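PDB 7C8Z: salicylate 5-hydroxylase, large oxygenase component from Ralstonia sp., which hydroxylates salicylate at its 5-position to give gentisate, as the iron- and [2Fe-2S]-containing oxygenase component of a multicomponent enzyme system. Local coordinates for residues N104-F117 and F128-G141. Numbering follows the deposited sequence.
With FES (Fe2/s2 (inorganic) cluster), chain I.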
ATOM      1  N   ASN A 104      23.638   9.103  26.696  1.00 47.55           N
ATOM      2  CA  ASN A 104      22.664  10.162  26.478  1.00 50.44           C
ATOM      3  C   ASN A 104      21.542   9.668  25.576  1.00 49.46           C
ATOM      4  O   ASN A 104      21.751   8.834  24.691  1.00 63.67           O
ATOM      5  CB  ASN A 104      23.308  11.400  25.842  1.00 53.07           C
ATOM      6  CG  ASN A 104      24.707  11.681  26.367  1.00 48.77           C
ATOM      7  OD1 ASN A 104      25.024  11.386  27.520  1.00 56.40           O
ATOM      8  ND2 ASN A 104      25.547  12.276  25.524  1.00 33.12           N
ATOM      9  N   VAL A 105      20.340  10.185  25.810  1.00 36.00           N
ATOM     10  CA  VAL A 105      19.195   9.914  24.949  1.00 30.44           C
ATOM     11  C   VAL A 105      18.539  11.243  24.614  1.00 39.02           C
ATOM     12  O   VAL A 105      18.079  11.958  25.512  1.00 48.45           O
ATOM     13  CB  VAL A 105      18.185   8.958  25.599  1.00 41.10           C
ATOM     14  CG1 VAL A 105      16.883   8.955  24.807  1.00 38.43           C
ATOM     15  CG2 VAL A 105      18.768   7.560  25.673  1.00 41.84           C
ATOM     16  N   VAL A 106      18.502  11.575  23.325  1.00 45.56           N
ATOM     17  CA  VAL A 106      17.960  12.849  22.870  1.00 35.49           C
ATOM     18  C   VAL A 106      16.859  12.588  21.853  1.00 41.10           C
ATOM     19  O   VAL A 106      16.798  11.535  21.220  1.00 48.51           O
ATOM     20  CB  VAL A 106      19.047  13.758  22.268  1.00 32.99           C
ATOM     21  CG1 VAL A 106      20.159  13.991  23.281  1.00 27.07           C
ATOM     22  CG2 VAL A 106      19.592  13.143  20.980  1.00 25.09           C
ATOM     23  N   GLU A 107      15.982  13.571  21.691  1.00 31.67           N
ATOM     24  CA  GLU A 107      14.903  13.447  20.725  1.00 30.87           C
ATOM     25  C   GLU A 107      15.417  13.732  19.317  1.00 33.84           C
ATOM     26  O   GLU A 107      16.151  14.696  19.093  1.00 31.46           O
ATOM     27  CB  GLU A 107      13.759  14.396  21.078  1.00 29.49           C
ATOM     28  CG  GLU A 107      12.582  14.311  20.123  1.00 34.92           C
ATOM     29  CD  GLU A 107      11.288  14.788  20.741  1.00 37.63           C
ATOM     30  OE1 GLU A 107      10.216  14.443  20.204  1.00 39.92           O
ATOM     31  OE2 GLU A 107      11.343  15.508  21.760  1.00 49.92           O
ATOM     32  N   ASN A 108      15.020  12.882  18.367  1.00 46.36           N
ATOM     33  CA  ASN A 108      15.468  12.976  16.980  1.00 39.53           C
ATOM     34  C   ASN A 108      14.666  14.023  16.218  1.00 39.29           C
ATOM     35  O   ASN A 108      14.126  13.738  15.144  1.00 33.92           O
ATOM     36  CB  ASN A 108      15.342  11.609  16.291  1.00 50.25           C
ATOM     37  CG  ASN A 108      16.035  11.558  14.931  1.00 42.79           C
ATOM     38  OD1 ASN A 108      16.780  12.462  14.559  1.00 54.33           O
ATOM     39  ND2 ASN A 108      15.780  10.494  14.185  1.00 35.95           N
ATOM     40  N   VAL A 109      14.579  15.233  16.765  1.00 37.69           N
ATOM     41  CA  VAL A 109      13.868  16.343  16.137  1.00 37.22           C
ATOM     42  C   VAL A 109      14.729  17.590  16.261  1.00 38.07           C
ATOM     43  O   VAL A 109      15.217  17.902  17.352  1.00 54.67           O
ATOM     44  CB  VAL A 109      12.488  16.584  16.781  1.00 42.11           C
ATOM     45  CG1 VAL A 109      11.819  17.801  16.163  1.00 31.38           C
ATOM     46  CG2 VAL A 109      11.609  15.359  16.633  1.00 34.12           C
ATOM     47  N   CYS A 110      14.909  18.306  15.157  1.00 31.42           N
ATOM     48  CA  CYS A 110      15.775  19.468  15.198  1.00 33.09           C
ATOM     49  C   CYS A 110      15.068  20.665  15.823  1.00 46.72           C
ATOM     50  O   CYS A 110      13.839  20.762  15.843  1.00 60.93           O
ATOM     51  CB  CYS A 110      16.255  19.853  13.808  1.00 38.92           C
ATOM     52  SG  CYS A 110      17.149  21.418  13.876  1.00 53.17           S
ATOM     53  N   ALA A 111      15.875  21.598  16.322  1.00 43.31           N
ATOM     54  CA  ALA A 111      15.349  22.777  16.990  1.00 39.78           C
ATOM     55  C   ALA A 111      14.983  23.895  16.023  1.00 45.59           C
ATOM     56  O   ALA A 111      14.121  24.719  16.347  1.00 52.30           O
ATOM     57  CB  ALA A 111      16.364  23.288  18.015  1.00 39.70           C
ATOM     58  N   HIS A 112      15.628  23.967  14.857  1.00 51.36           N
ATOM     59  CA  HIS A 112      15.287  25.010  13.897  1.00 56.12           C
ATOM     60  C   HIS A 112      13.874  24.835  13.348  1.00 45.37           C
ATOM     61  O   HIS A 112      12.960  25.583  13.715  1.00 37.91           O
ATOM     62  CB  HIS A 112      16.305  25.030  12.752  1.00 53.36           C
ATOM     63  CG  HIS A 112      16.062  26.101  11.731  1.00 55.39           C
ATOM     64  ND1 HIS A 112      16.836  26.234  10.598  1.00 57.04           N
ATOM     65  CD2 HIS A 112      15.140  27.091  11.671  1.00 55.45           C
ATOM     66  CE1 HIS A 112      16.396  27.252   9.880  1.00 57.26           C
ATOM     67  NE2 HIS A 112      15.366  27.788  10.509  1.00 61.24           N
ATOM     68  N   ARG A 113      13.663  23.821  12.509  1.00 34.58           N
ATOM     69  CA  ARG A 113      12.346  23.602  11.923  1.00 42.55           C
ATOM     70  C   ARG A 113      11.893  22.157  12.082  1.00 44.56           C
ATOM     71  O   ARG A 113      11.188  21.622  11.222  1.00 38.39           O
ATOM     72  CB  ARG A 113      12.324  24.019  10.454  1.00 38.56           C
ATOM     73  CG  ARG A 113      12.314  25.529  10.242  1.00 44.75           C
ATOM     74  CD  ARG A 113      12.087  25.886   8.779  1.00 52.49           C
ATOM     75  NE  ARG A 113      13.046  26.882   8.311  1.00 49.47           N
ATOM     76  CZ  ARG A 113      13.386  27.052   7.037  1.00 51.74           C
ATOM     77  NH1 ARG A 113      12.846  26.288   6.093  1.00 52.05           N
ATOM     78  NH2 ARG A 113      14.270  27.986   6.708  1.00 52.84           N
ATOM     79  N   GLY A 114      12.285  21.518  13.182  1.00 47.79           N
ATOM     80  CA  GLY A 114      11.715  20.247  13.571  1.00 44.09           C
ATOM     81  C   GLY A 114      12.045  19.074  12.681  1.00 43.43           C
ATOM     82  O   GLY A 114      11.381  18.040  12.778  1.00 59.48           O
ATOM     83  N   MET A 115      13.059  19.186  11.827  1.00 39.29           N
ATOM     84  CA  MET A 115      13.389  18.083  10.932  1.00 47.10           C
ATOM     85  C   MET A 115      13.933  16.889  11.710  1.00 33.87           C
ATOM     86  O   MET A 115      14.798  17.034  12.580  1.00 31.69           O
ATOM     87  CB  MET A 115      14.400  18.528   9.878  1.00 37.52           C
ATOM     88  CG  MET A 115      15.038  17.368   9.138  1.00 35.35           C
ATOM     89  SD  MET A 115      15.585  17.811   7.489  1.00 39.19           S
ATOM     90  CE  MET A 115      17.278  17.238   7.524  1.00 43.21           C
ATOM     91  N   ARG A 116      13.430  15.704  11.386  1.00 36.02           N
ATOM     92  CA  ARG A 116      13.942  14.458  11.951  1.00 44.32           C
ATOM     93  C   ARG A 116      15.266  14.129  11.264  1.00 33.00           C
ATOM     94  O   ARG A 116      15.290  13.498  10.209  1.00 30.85           O
ATOM     95  CB  ARG A 116      12.912  13.351  11.776  1.00 41.40           C
ATOM     96  CG  ARG A 116      13.152  12.151  12.648  1.00 46.87           C
ATOM     97  CD  ARG A 116      12.423  10.958  12.107  1.00 50.32           C
ATOM     98  NE  ARG A 116      11.087  10.826  12.667  1.00 70.39           N
ATOM     99  CZ  ARG A 116      10.362   9.719  12.569  1.00 67.64           C
ATOM    100  NH1 ARG A 116      10.860   8.669  11.928  1.00 44.54           N
ATOM    101  NH2 ARG A 116       9.148   9.660  13.111  1.00 60.94           N
ATOM    102  N   PHE A 117      16.378  14.535  11.882  1.00 45.60           N
ATOM    103  CA  PHE A 117      17.662  14.611  11.190  1.00 45.27           C
ATOM    104  C   PHE A 117      18.441  13.302  11.160  1.00 33.98           C
ATOM    105  O   PHE A 117      19.236  13.090  10.238  1.00 38.22           O
ATOM    106  CB  PHE A 117      18.538  15.701  11.818  1.00 33.78           C
ATOM    107  CG  PHE A 117      18.772  15.521  13.289  1.00 33.80           C
ATOM    108  CD1 PHE A 117      19.846  14.776  13.745  1.00 35.69           C
ATOM    109  CD2 PHE A 117      17.917  16.096  14.213  1.00 39.04           C
ATOM    110  CE1 PHE A 117      20.060  14.600  15.098  1.00 36.44           C
ATOM    111  CE2 PHE A 117      18.128  15.929  15.565  1.00 44.87           C
ATOM    112  CZ  PHE A 117      19.202  15.179  16.008  1.00 46.98           C
ATOM    113  N   PHE A 128      25.773  15.433  16.712  1.00 45.67           N
ATOM    114  CA  PHE A 128      24.600  15.357  15.861  1.00 38.16           C
ATOM    115  C   PHE A 128      24.562  16.616  15.006  1.00 48.04           C
ATOM    116  O   PHE A 128      25.055  17.670  15.410  1.00 51.83           O
ATOM    117  CB  PHE A 128      23.324  15.210  16.690  1.00 36.67           C
ATOM    118  CG  PHE A 128      23.303  13.971  17.543  1.00 44.72           C
ATOM    119  CD1 PHE A 128      23.480  12.718  16.969  1.00 42.33           C
ATOM    120  CD2 PHE A 128      23.143  14.058  18.916  1.00 33.01           C
ATOM    121  CE1 PHE A 128      23.477  11.575  17.744  1.00 31.81           C
ATOM    122  CE2 PHE A 128      23.144  12.922  19.701  1.00 40.24           C
ATOM    123  CZ  PHE A 128      23.311  11.675  19.112  1.00 41.42           C
ATOM    124  N   PHE A 129      24.023  16.499  13.799  1.00 39.32           N
ATOM    125  CA  PHE A 129      23.922  17.686  12.965  1.00 36.67           C
ATOM    126  C   PHE A 129      22.782  17.526  11.974  1.00 44.58           C
ATOM    127  O   PHE A 129      22.546  16.436  11.442  1.00 34.25           O
ATOM    128  CB  PHE A 129      25.242  17.987  12.238  1.00 40.82           C
ATOM    129  CG  PHE A 129      25.369  17.330  10.895  1.00 50.86           C
ATOM    130  CD1 PHE A 129      25.742  15.999  10.794  1.00 56.70           C
ATOM    131  CD2 PHE A 129      25.132  18.044   9.730  1.00 60.13           C
ATOM    132  CE1 PHE A 129      25.864  15.389   9.564  1.00 52.70           C
ATOM    133  CE2 PHE A 129      25.254  17.441   8.496  1.00 63.60           C
ATOM    134  CZ  PHE A 129      25.620  16.111   8.411  1.00 67.08           C
ATOM    135  N   CYS A 130      22.071  18.604  11.759  1.00 40.58           N
ATOM    136  CA  CYS A 130      21.019  18.599  10.765  1.00 32.56           C
ATOM    137  C   CYS A 130      21.472  19.337   9.524  1.00 34.85           C
ATOM    138  O   CYS A 130      21.874  20.514   9.617  1.00 46.38           O
ATOM    139  CB  CYS A 130      19.751  19.234  11.309  1.00 38.08           C
ATOM    140  SG  CYS A 130      18.341  18.974  10.230  1.00 51.98           S
ATOM    141  N   PRO A 131      21.379  18.681   8.363  1.00 46.39           N
ATOM    142  CA  PRO A 131      21.949  19.237   7.132  1.00 48.71           C
ATOM    143  C   PRO A 131      21.042  20.194   6.387  1.00 42.07           C
ATOM    144  O   PRO A 131      21.503  20.795   5.409  1.00 60.24           O
ATOM    145  CB  PRO A 131      22.196  17.981   6.285  1.00 41.51           C
ATOM    146  CG  PRO A 131      21.113  17.046   6.701  1.00 31.17           C
ATOM    147  CD  PRO A 131      20.869  17.311   8.170  1.00 41.33           C
ATOM    148  N   TYR A 132      19.784  20.356   6.800  1.00 43.26           N
ATOM    149  CA  TYR A 132      18.931  21.342   6.146  1.00 52.20           C
ATOM    150  C   TYR A 132      19.574  22.723   6.200  1.00 49.53           C
ATOM    151  O   TYR A 132      19.706  23.401   5.174  1.00 44.89           O
ATOM    152  CB  TYR A 132      17.542  21.352   6.789  1.00 37.88           C
ATOM    153  CG  TYR A 132      16.448  21.927   5.905  1.00 45.60           C
ATOM    154  CD1 TYR A 132      16.744  22.480   4.661  1.00 33.02           C
ATOM    155  CD2 TYR A 132      15.120  21.921   6.320  1.00 37.27           C
ATOM    156  CE1 TYR A 132      15.746  23.009   3.858  1.00 40.71           C
ATOM    157  CE2 TYR A 132      14.118  22.445   5.525  1.00 34.80           C
ATOM    158  CZ  TYR A 132      14.433  22.987   4.294  1.00 49.06           C
ATOM    159  OH  TYR A 132      13.433  23.508   3.496  1.00 52.81           O
ATOM    160  N   HIS A 133      20.000  23.148   7.393  1.00 41.02           N
ATOM    161  CA  HIS A 133      20.775  24.374   7.549  1.00 35.38           C
ATOM    162  C   HIS A 133      22.006  24.137   8.418  1.00 51.24           C
ATOM    163  O   HIS A 133      22.614  25.096   8.906  1.00 47.75           O
ATOM    164  CB  HIS A 133      19.894  25.494   8.105  1.00 33.62           C
ATOM    165  CG  HIS A 133      18.644  25.713   7.310  1.00 57.08           C
ATOM    166  ND1 HIS A 133      17.563  24.860   7.372  1.00 48.54           N
ATOM    167  CD2 HIS A 133      18.312  26.670   6.412  1.00 63.66           C
ATOM    168  CE1 HIS A 133      16.614  25.289   6.562  1.00 51.02           C
ATOM    169  NE2 HIS A 133      17.043  26.386   5.966  1.00 63.43           N
ATOM    170  N   GLN A 134      22.371  22.867   8.618  1.00 50.21           N
ATOM    171  CA  GLN A 134      23.639  22.465   9.229  1.00 42.85           C
ATOM    172  C   GLN A 134      23.775  22.966  10.664  1.00 41.23           C
ATOM    173  O   GLN A 134      24.806  23.509  11.061  1.00 46.83           O
ATOM    174  CB  GLN A 134      24.824  22.927   8.379  1.00 46.19           C
ATOM    175  CG  GLN A 134      24.794  22.402   6.964  1.00 49.46           C
ATOM    176  CD  GLN A 134      25.280  20.971   6.866  1.00 59.42           C
ATOM    177  OE1 GLN A 134      25.785  20.408   7.835  1.00 56.32           O
ATOM    178  NE2 GLN A 134      25.128  20.372   5.688  1.00 62.03           N
ATOM    179  N   TRP A 135      22.731  22.750  11.459  1.00 55.53           N
ATOM    180  CA  TRP A 135      22.826  23.040  12.887  1.00 45.64           C
ATOM    181  C   TRP A 135      23.570  21.900  13.566  1.00 53.02           C
ATOM    182  O   TRP A 135      23.299  20.728  13.290  1.00 58.54           O
ATOM    183  CB  TRP A 135      21.444  23.222  13.514  1.00 47.06           C
ATOM    184  CG  TRP A 135      20.877  24.604  13.351  1.00 49.41           C
ATOM    185  CD1 TRP A 135      21.177  25.498  12.370  1.00 50.83           C
ATOM    186  CD2 TRP A 135      19.903  25.244  14.192  1.00 51.40           C
ATOM    187  NE1 TRP A 135      20.458  26.657  12.545  1.00 38.12           N
ATOM    188  CE2 TRP A 135      19.667  26.527  13.654  1.00 38.86           C
ATOM    189  CE3 TRP A 135      19.208  24.856  15.344  1.00 49.09           C
ATOM    190  CZ2 TRP A 135      18.769  27.427  14.228  1.00 38.00           C
ATOM    191  CZ3 TRP A 135      18.314  25.753  15.913  1.00 45.44           C
ATOM    192  CH2 TRP A 135      18.104  27.023  15.354  1.00 35.92           C
ATOM    193  N   ASN A 136      24.521  22.239  14.434  1.00 45.68           N
ATOM    194  CA  ASN A 136      25.384  21.257  15.081  1.00 42.77           C
ATOM    195  C   ASN A 136      25.069  21.177  16.570  1.00 51.99           C
ATOM    196  O   ASN A 136      25.004  22.207  17.251  1.00 53.04           O
ATOM    197  CB  ASN A 136      26.857  21.620  14.863  1.00 37.49           C
ATOM    198  CG  ASN A 136      27.813  20.547  15.367  1.00 55.95           C
ATOM    199  OD1 ASN A 136      27.884  20.264  16.565  1.00 53.06           O
ATOM    200  ND2 ASN A 136      28.555  19.942  14.445  1.00 64.13           N
ATOM    201  N   TYR A 137      24.895  19.950  17.073  1.00 49.29           N
ATOM    202  CA  TYR A 137      24.592  19.672  18.470  1.00 54.17           C
ATOM    203  C   TYR A 137      25.627  18.720  19.053  1.00 54.58           C
ATOM    204  O   TYR A 137      26.095  17.800  18.373  1.00 50.80           O
ATOM    205  CB  TYR A 137      23.209  19.022  18.638  1.00 41.62           C
ATOM    206  CG  TYR A 137      22.058  19.749  17.988  1.00 45.26           C
ATOM    207  CD1 TYR A 137      21.785  19.599  16.635  1.00 33.92           C
ATOM    208  CD2 TYR A 137      21.227  20.570  18.738  1.00 42.64           C
ATOM    209  CE1 TYR A 137      20.720  20.258  16.048  1.00 40.38           C
ATOM    210  CE2 TYR A 137      20.166  21.231  18.162  1.00 35.78           C
ATOM    211  CZ  TYR A 137      19.913  21.075  16.821  1.00 37.75           C
ATOM    212  OH  TYR A 137      18.847  21.742  16.260  1.00 35.74           O
ATOM    213  N   SER A 138      25.951  18.920  20.332  1.00 46.29           N
ATOM    214  CA  SER A 138      26.752  17.957  21.073  1.00 46.60           C
ATOM    215  C   SER A 138      26.044  16.599  21.135  1.00 55.16           C
ATOM    216  O   SER A 138      24.834  16.480  20.921  1.00 44.86           O
ATOM    217  CB  SER A 138      27.036  18.464  22.487  1.00 45.23           C
ATOM    218  OG  SER A 138      25.859  18.492  23.276  1.00 47.42           O
ATOM    219  N   LEU A 139      26.810  15.568  21.494  1.00 48.37           N
ATOM    220  CA  LEU A 139      26.218  14.258  21.734  1.00 50.60           C
ATOM    221  C   LEU A 139      25.301  14.238  22.951  1.00 62.14           C
ATOM    222  O   LEU A 139      24.675  13.203  23.219  1.00 43.45           O
ATOM    223  CB  LEU A 139      27.316  13.202  21.887  1.00 40.92           C
ATOM    224  CG  LEU A 139      28.117  12.871  20.625  1.00 47.57           C
ATOM    225  CD1 LEU A 139      29.212  11.863  20.932  1.00 41.40           C
ATOM    226  CD2 LEU A 139      27.204  12.358  19.510  1.00 40.59           C
ATOM    227  N   LYS A 140      25.210  15.344  23.691  1.00 62.17           N
ATOM    228  CA  LYS A 140      24.252  15.484  24.777  1.00 51.98           C
ATOM    229  C   LYS A 140      23.012  16.262  24.364  1.00 53.07           C
ATOM    230  O   LYS A 140      22.079  16.381  25.167  1.00 49.53           O
ATOM    231  CB  LYS A 140      24.906  16.175  25.980  1.00 44.24           C
ATOM    232  CG  LYS A 140      26.104  15.433  26.551  1.00 44.98           C
ATOM    233  CD  LYS A 140      26.612  16.099  27.820  1.00 47.52           C
ATOM    234  CE  LYS A 140      26.544  15.146  28.998  1.00 66.45           C
ATOM    235  NZ  LYS A 140      27.566  14.066  28.902  1.00 74.82           N
ATOM    236  N   GLY A 141      22.983  16.797  23.141  1.00 52.59           N
ATOM    237  CA  GLY A 141      21.844  17.537  22.641  1.00 47.48           C
ATOM    238  C   GLY A 141      21.981  19.043  22.683  1.00 44.02           C
ATOM    239  O   GLY A 141      21.035  19.741  22.299  1.00 41.52           O
TER
HETATM  240 FE1  FES I 501      17.090  23.910   9.642  1.00 37.90          FE
HETATM  241 FE2  FES I 501      17.900  21.443  11.294  1.00 73.39          FE
HETATM  242  S1  FES I 501      18.972  23.179  10.507  1.00 41.51           S
HETATM  243  S2  FES I 501      16.036  22.158  10.427  1.00 39.40           S
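Phe128 packs against Phe117, whose CE1 lies 3.7 Å from Phe128 CB, and against Val106, whose CG2 meets Phe128 CE2. Two residues on, Cys130 SG reaches the cluster iron FE2, which Cys110 SG binds from residues 104-117; Met115, bent at its last torsion (chi3 128°), lays CE against that sulfur, 3.4 Å from Cys130 SG, and against Pro131. His133 ND1 sits 2.5 Å from FE1, matched by His112 ND1, and this two-cysteine, two-histidine ligation, one cysteine and one histidine from each segment, is the hallmark of a Rieske centre. The imidazoles meet edge-to-face at 63°, with His112 CE1 over the middle of the His133 ring; Asp240 and Glu426 of the second subunit take up His133 NE2 and His112 NE2, respectively. Trp135 then covers the loop that carries His112: His112 CB stands 3.5 Å from the centroid of its six-membered ring, a CH-pi contact square over the face, while the His112 imidazole makes an offset stack with it. Further along, Tyr137 OH accepts a hydrogen bond from Ala111 N, though the hydroxyl is less surely placed. In the turn 138-141, Leu139 O takes a straight bond from Asn104 ND2 (2.6 Å), from above the carbonyl plane. The hairpin 128-137 and its following turn thus face strand 103-107 and the loop after it, that strand lying between strands 91-97 and 175-181, with strand 143-145 alongside 135-137.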